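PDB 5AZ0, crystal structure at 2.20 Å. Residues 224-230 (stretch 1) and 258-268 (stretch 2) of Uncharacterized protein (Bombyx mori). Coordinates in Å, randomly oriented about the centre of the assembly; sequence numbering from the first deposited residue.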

# COMPACT_ATOMS: atom_id res chain seq x y z
N SER A 224 -2.46 -3.78 -4.79
CA SER A 224 -3.04 -4.64 -5.83
C SER A 224 -2.62 -6.07 -5.69
O SER A 224 -2.11 -6.63 -6.62
CB SER A 224 -2.64 -4.21 -7.24
OG SER A 224 -3.06 -2.89 -7.49
N PRO A 225 -2.84 -6.67 -4.53
CA PRO A 225 -2.42 -8.02 -4.22
C PRO A 225 -3.12 -9.09 -5.07
O PRO A 225 -2.62 -10.20 -5.16
CB PRO A 225 -2.73 -8.16 -2.73
CG PRO A 225 -3.89 -7.20 -2.52
CD PRO A 225 -3.60 -6.05 -3.42
N PHE A 226 -4.25 -8.77 -5.69
CA PHE A 226 -4.98 -9.70 -6.57
C PHE A 226 -4.67 -9.49 -8.04
O PHE A 226 -5.18 -10.22 -8.90
CB PHE A 226 -6.50 -9.51 -6.38
CG PHE A 226 -6.98 -9.77 -4.97
CD1 PHE A 226 -6.78 -10.99 -4.37
CD2 PHE A 226 -7.64 -8.78 -4.24
CE1 PHE A 226 -7.17 -11.21 -3.04
CE2 PHE A 226 -8.05 -8.99 -2.94
CZ PHE A 226 -7.87 -10.21 -2.35
N GLY A 227 -3.82 -8.49 -8.34
CA GLY A 227 -3.47 -8.14 -9.69
C GLY A 227 -4.73 -8.02 -10.53
O GLY A 227 -5.66 -7.31 -10.15
N THR A 228 -4.78 -8.74 -11.65
CA THR A 228 -5.98 -8.68 -12.55
C THR A 228 -6.90 -9.88 -12.31
O THR A 228 -7.76 -10.16 -13.10
CB THR A 228 -5.56 -8.61 -14.05
OG1 THR A 228 -4.67 -9.70 -14.37
CG2 THR A 228 -4.87 -7.24 -14.38
N MET A 229 -6.76 -10.58 -11.20
CA MET A 229 -7.56 -11.77 -10.98
C MET A 229 -9.01 -11.45 -10.76
O MET A 229 -9.90 -12.16 -11.24
CB MET A 229 -7.06 -12.55 -9.79
CG MET A 229 -7.83 -13.83 -9.62
SD MET A 229 -7.05 -14.85 -8.40
CE MET A 229 -7.58 -14.02 -6.90
N VAL A 230 -9.24 -10.40 -9.98
CA VAL A 230 -10.59 -9.88 -9.74
C VAL A 230 -11.19 -9.08 -10.93
O VAL A 230 -10.49 -8.22 -11.49
CB VAL A 230 -10.63 -9.03 -8.43
CG1 VAL A 230 -10.36 -9.92 -7.21
CG2 VAL A 230 -9.68 -7.81 -8.47
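Stretch 2, residues 258-268: TVTQVNLGYLY

What forms the apolar centre of the contact? Leu-264, in the middle of the helix of stretch 2, lies against both Pro-225 and Phe-226. Its CA-to-CB bond points sideways, but the m, t rotamer carries the end of the side chain nearer to stretch 1, so that CD2 of Leu-264 comes 3.9 Å from CB of Pro-225 and 3.7 Å from CE1 of Phe-226. The phenylalanine behaves in the same way: its CA-to-CB bond is also sideways, and at chi1 -61° (m) the ring reaches the helix. There CE1 of Phe-226 stands 3.6 Å from CB of Thr-260, one helical turn before Leu-264.

How does the helix run across the seven residues? Residues 259 to 268 are helical, and Thr-258 caps the start: its OG1 accepts a weak bond from N of Gln-261 (3.3 Å), while OE1 of Gln-261 accepts from N of Thr-258 (2.8 Å). Stretch 1 has no regular helix or strand. It folds through two overlapping turns, type I from Ser-224 to Gly-227 and type II' from Phe-226 to Met-229, closed by bonds from N of Gly-227 to O of Ser-224 (3.1 Å) and from N of Met-229 to O of Phe-226 (2.8 Å). The order of contacts is reversed: Met-229 meets the beginning of the helix and Pro-225 its later turns. The backbones stay well apart, with CA of Phe-226 6.9 Å from CA of Asn-263, and side chains fill much of the space between them.

Which residues extend the apolar packing along the helix? Further along, Leu-267 points toward stretch 1, and its CD1 lies 3.6 Å from CB of Pro-225. Near the helix start, Met-229 also points toward its partner; SD of Met-229 packs 3.7 Å from CG1 of Val-259, and its CE lies 4.0 Å from CG2 of Thr-260. Spacings of three and four residues bring Val-259 or Thr-260, Asn-263 or Leu-264, and Leu-267 to one side of the helix.

Where does the packing meet polar atoms? Asn-263 points toward stretch 1, and its side-chain amide lies among Pro-225, Phe-226 and Met-229. It approaches the Phe-226 ring at the edge, near the ring plane. The backbone O of Pro-225 is 3.0 Å from the atom modelled as OD1 of Asn-263; the amide is probably turned over in the model, so whether a hydrogen bond joins the two remains open.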

# COMPACT_ATOMS: atom_id res chain seq x y z
N THR A 258 -11.23 -19.87 -0.05
CA THR A 258 -11.48 -19.34 -1.37
C THR A 258 -10.17 -18.97 -2.15
O THR A 258 -9.04 -19.03 -1.64
CB THR A 258 -12.38 -18.11 -1.27
OG1 THR A 258 -11.63 -16.97 -0.79
CG2 THR A 258 -13.62 -18.38 -0.33
N VAL A 259 -10.38 -18.57 -3.39
CA VAL A 259 -9.31 -18.29 -4.31
C VAL A 259 -8.58 -17.01 -3.86
O VAL A 259 -7.36 -16.97 -3.87
CB VAL A 259 -9.81 -18.24 -5.75
CG1 VAL A 259 -8.83 -17.55 -6.68
CG2 VAL A 259 -10.07 -19.65 -6.27
N THR A 260 -9.34 -16.01 -3.44
CA THR A 260 -8.75 -14.78 -2.97
C THR A 260 -7.99 -15.03 -1.68
O THR A 260 -6.94 -14.46 -1.48
CB THR A 260 -9.78 -13.68 -2.79
OG1 THR A 260 -10.81 -14.14 -1.93
CG2 THR A 260 -10.33 -13.30 -4.10
N GLN A 261 -8.47 -15.92 -0.84
CA GLN A 261 -7.78 -16.22 0.37
C GLN A 261 -6.47 -16.96 0.19
O GLN A 261 -5.57 -16.85 1.06
CB GLN A 261 -8.65 -17.05 1.32
CG GLN A 261 -9.87 -16.32 1.85
CD GLN A 261 -10.83 -17.22 2.64
OE1 GLN A 261 -11.07 -18.36 2.25
NE2 GLN A 261 -11.33 -16.74 3.77
N VAL A 262 -6.41 -17.81 -0.85
CA VAL A 262 -5.21 -18.49 -1.21
C VAL A 262 -4.17 -17.45 -1.60
O VAL A 262 -3.10 -17.48 -1.05
CB VAL A 262 -5.41 -19.52 -2.36
CG1 VAL A 262 -4.08 -20.07 -2.88
CG2 VAL A 262 -6.23 -20.72 -1.86
N ASN A 263 -4.53 -16.60 -2.53
CA ASN A 263 -3.73 -15.44 -2.93
C ASN A 263 -3.19 -14.63 -1.73
O ASN A 263 -1.98 -14.47 -1.61
CB ASN A 263 -4.54 -14.58 -3.86
CG ASN A 263 -3.73 -13.53 -4.60
OD1 ASN A 263 -2.64 -13.07 -4.16
ND2 ASN A 263 -4.27 -13.10 -5.69
N LEU A 264 -4.06 -14.21 -0.80
CA LEU A 264 -3.56 -13.43 0.36
C LEU A 264 -2.70 -14.23 1.29
O LEU A 264 -1.71 -13.72 1.86
CB LEU A 264 -4.68 -12.74 1.16
CG LEU A 264 -5.46 -11.71 0.37
CD1 LEU A 264 -6.47 -10.95 1.28
CD2 LEU A 264 -4.57 -10.75 -0.39
N GLY A 265 -3.08 -15.47 1.51
CA GLY A 265 -2.29 -16.30 2.38
C GLY A 265 -0.89 -16.62 1.85
O GLY A 265 0.06 -16.75 2.61
N TYR A 266 -0.78 -16.72 0.54
CA TYR A 266 0.49 -16.93 -0.15
C TYR A 266 1.44 -15.71 0.13
O TYR A 266 2.59 -15.87 0.65
CB TYR A 266 0.19 -17.12 -1.63
CG TYR A 266 1.45 -17.23 -2.44
CD1 TYR A 266 2.35 -18.31 -2.24
CD2 TYR A 266 1.79 -16.25 -3.36
CE1 TYR A 266 3.53 -18.41 -2.96
CE2 TYR A 266 2.97 -16.36 -4.14
CZ TYR A 266 3.83 -17.45 -3.94
OH TYR A 266 4.99 -17.54 -4.70
N LEU A 267 0.90 -14.51 -0.08
CA LEU A 267 1.65 -13.25 0.21
C LEU A 267 2.05 -13.21 1.64
O LEU A 267 3.23 -12.90 1.99
CB LEU A 267 0.89 -11.96 -0.19
CG LEU A 267 0.64 -11.86 -1.69
CD1 LEU A 267 -0.30 -10.74 -2.07
CD2 LEU A 267 1.93 -11.69 -2.49
N TYR A 268 1.11 -13.60 2.51
CA TYR A 268 1.41 -13.58 3.93
C TYR A 268 2.55 -14.50 4.22
O TYR A 268 3.43 -14.21 5.03
CB TYR A 268 0.19 -14.01 4.74
CG TYR A 268 0.49 -14.31 6.15
CD1 TYR A 268 0.89 -13.33 7.00
CD2 TYR A 268 0.41 -15.61 6.64
CE1 TYR A 268 1.20 -13.59 8.32
CE2 TYR A 268 0.71 -15.89 7.99
CZ TYR A 268 1.12 -14.87 8.83
OH TYR A 268 1.48 -15.13 10.19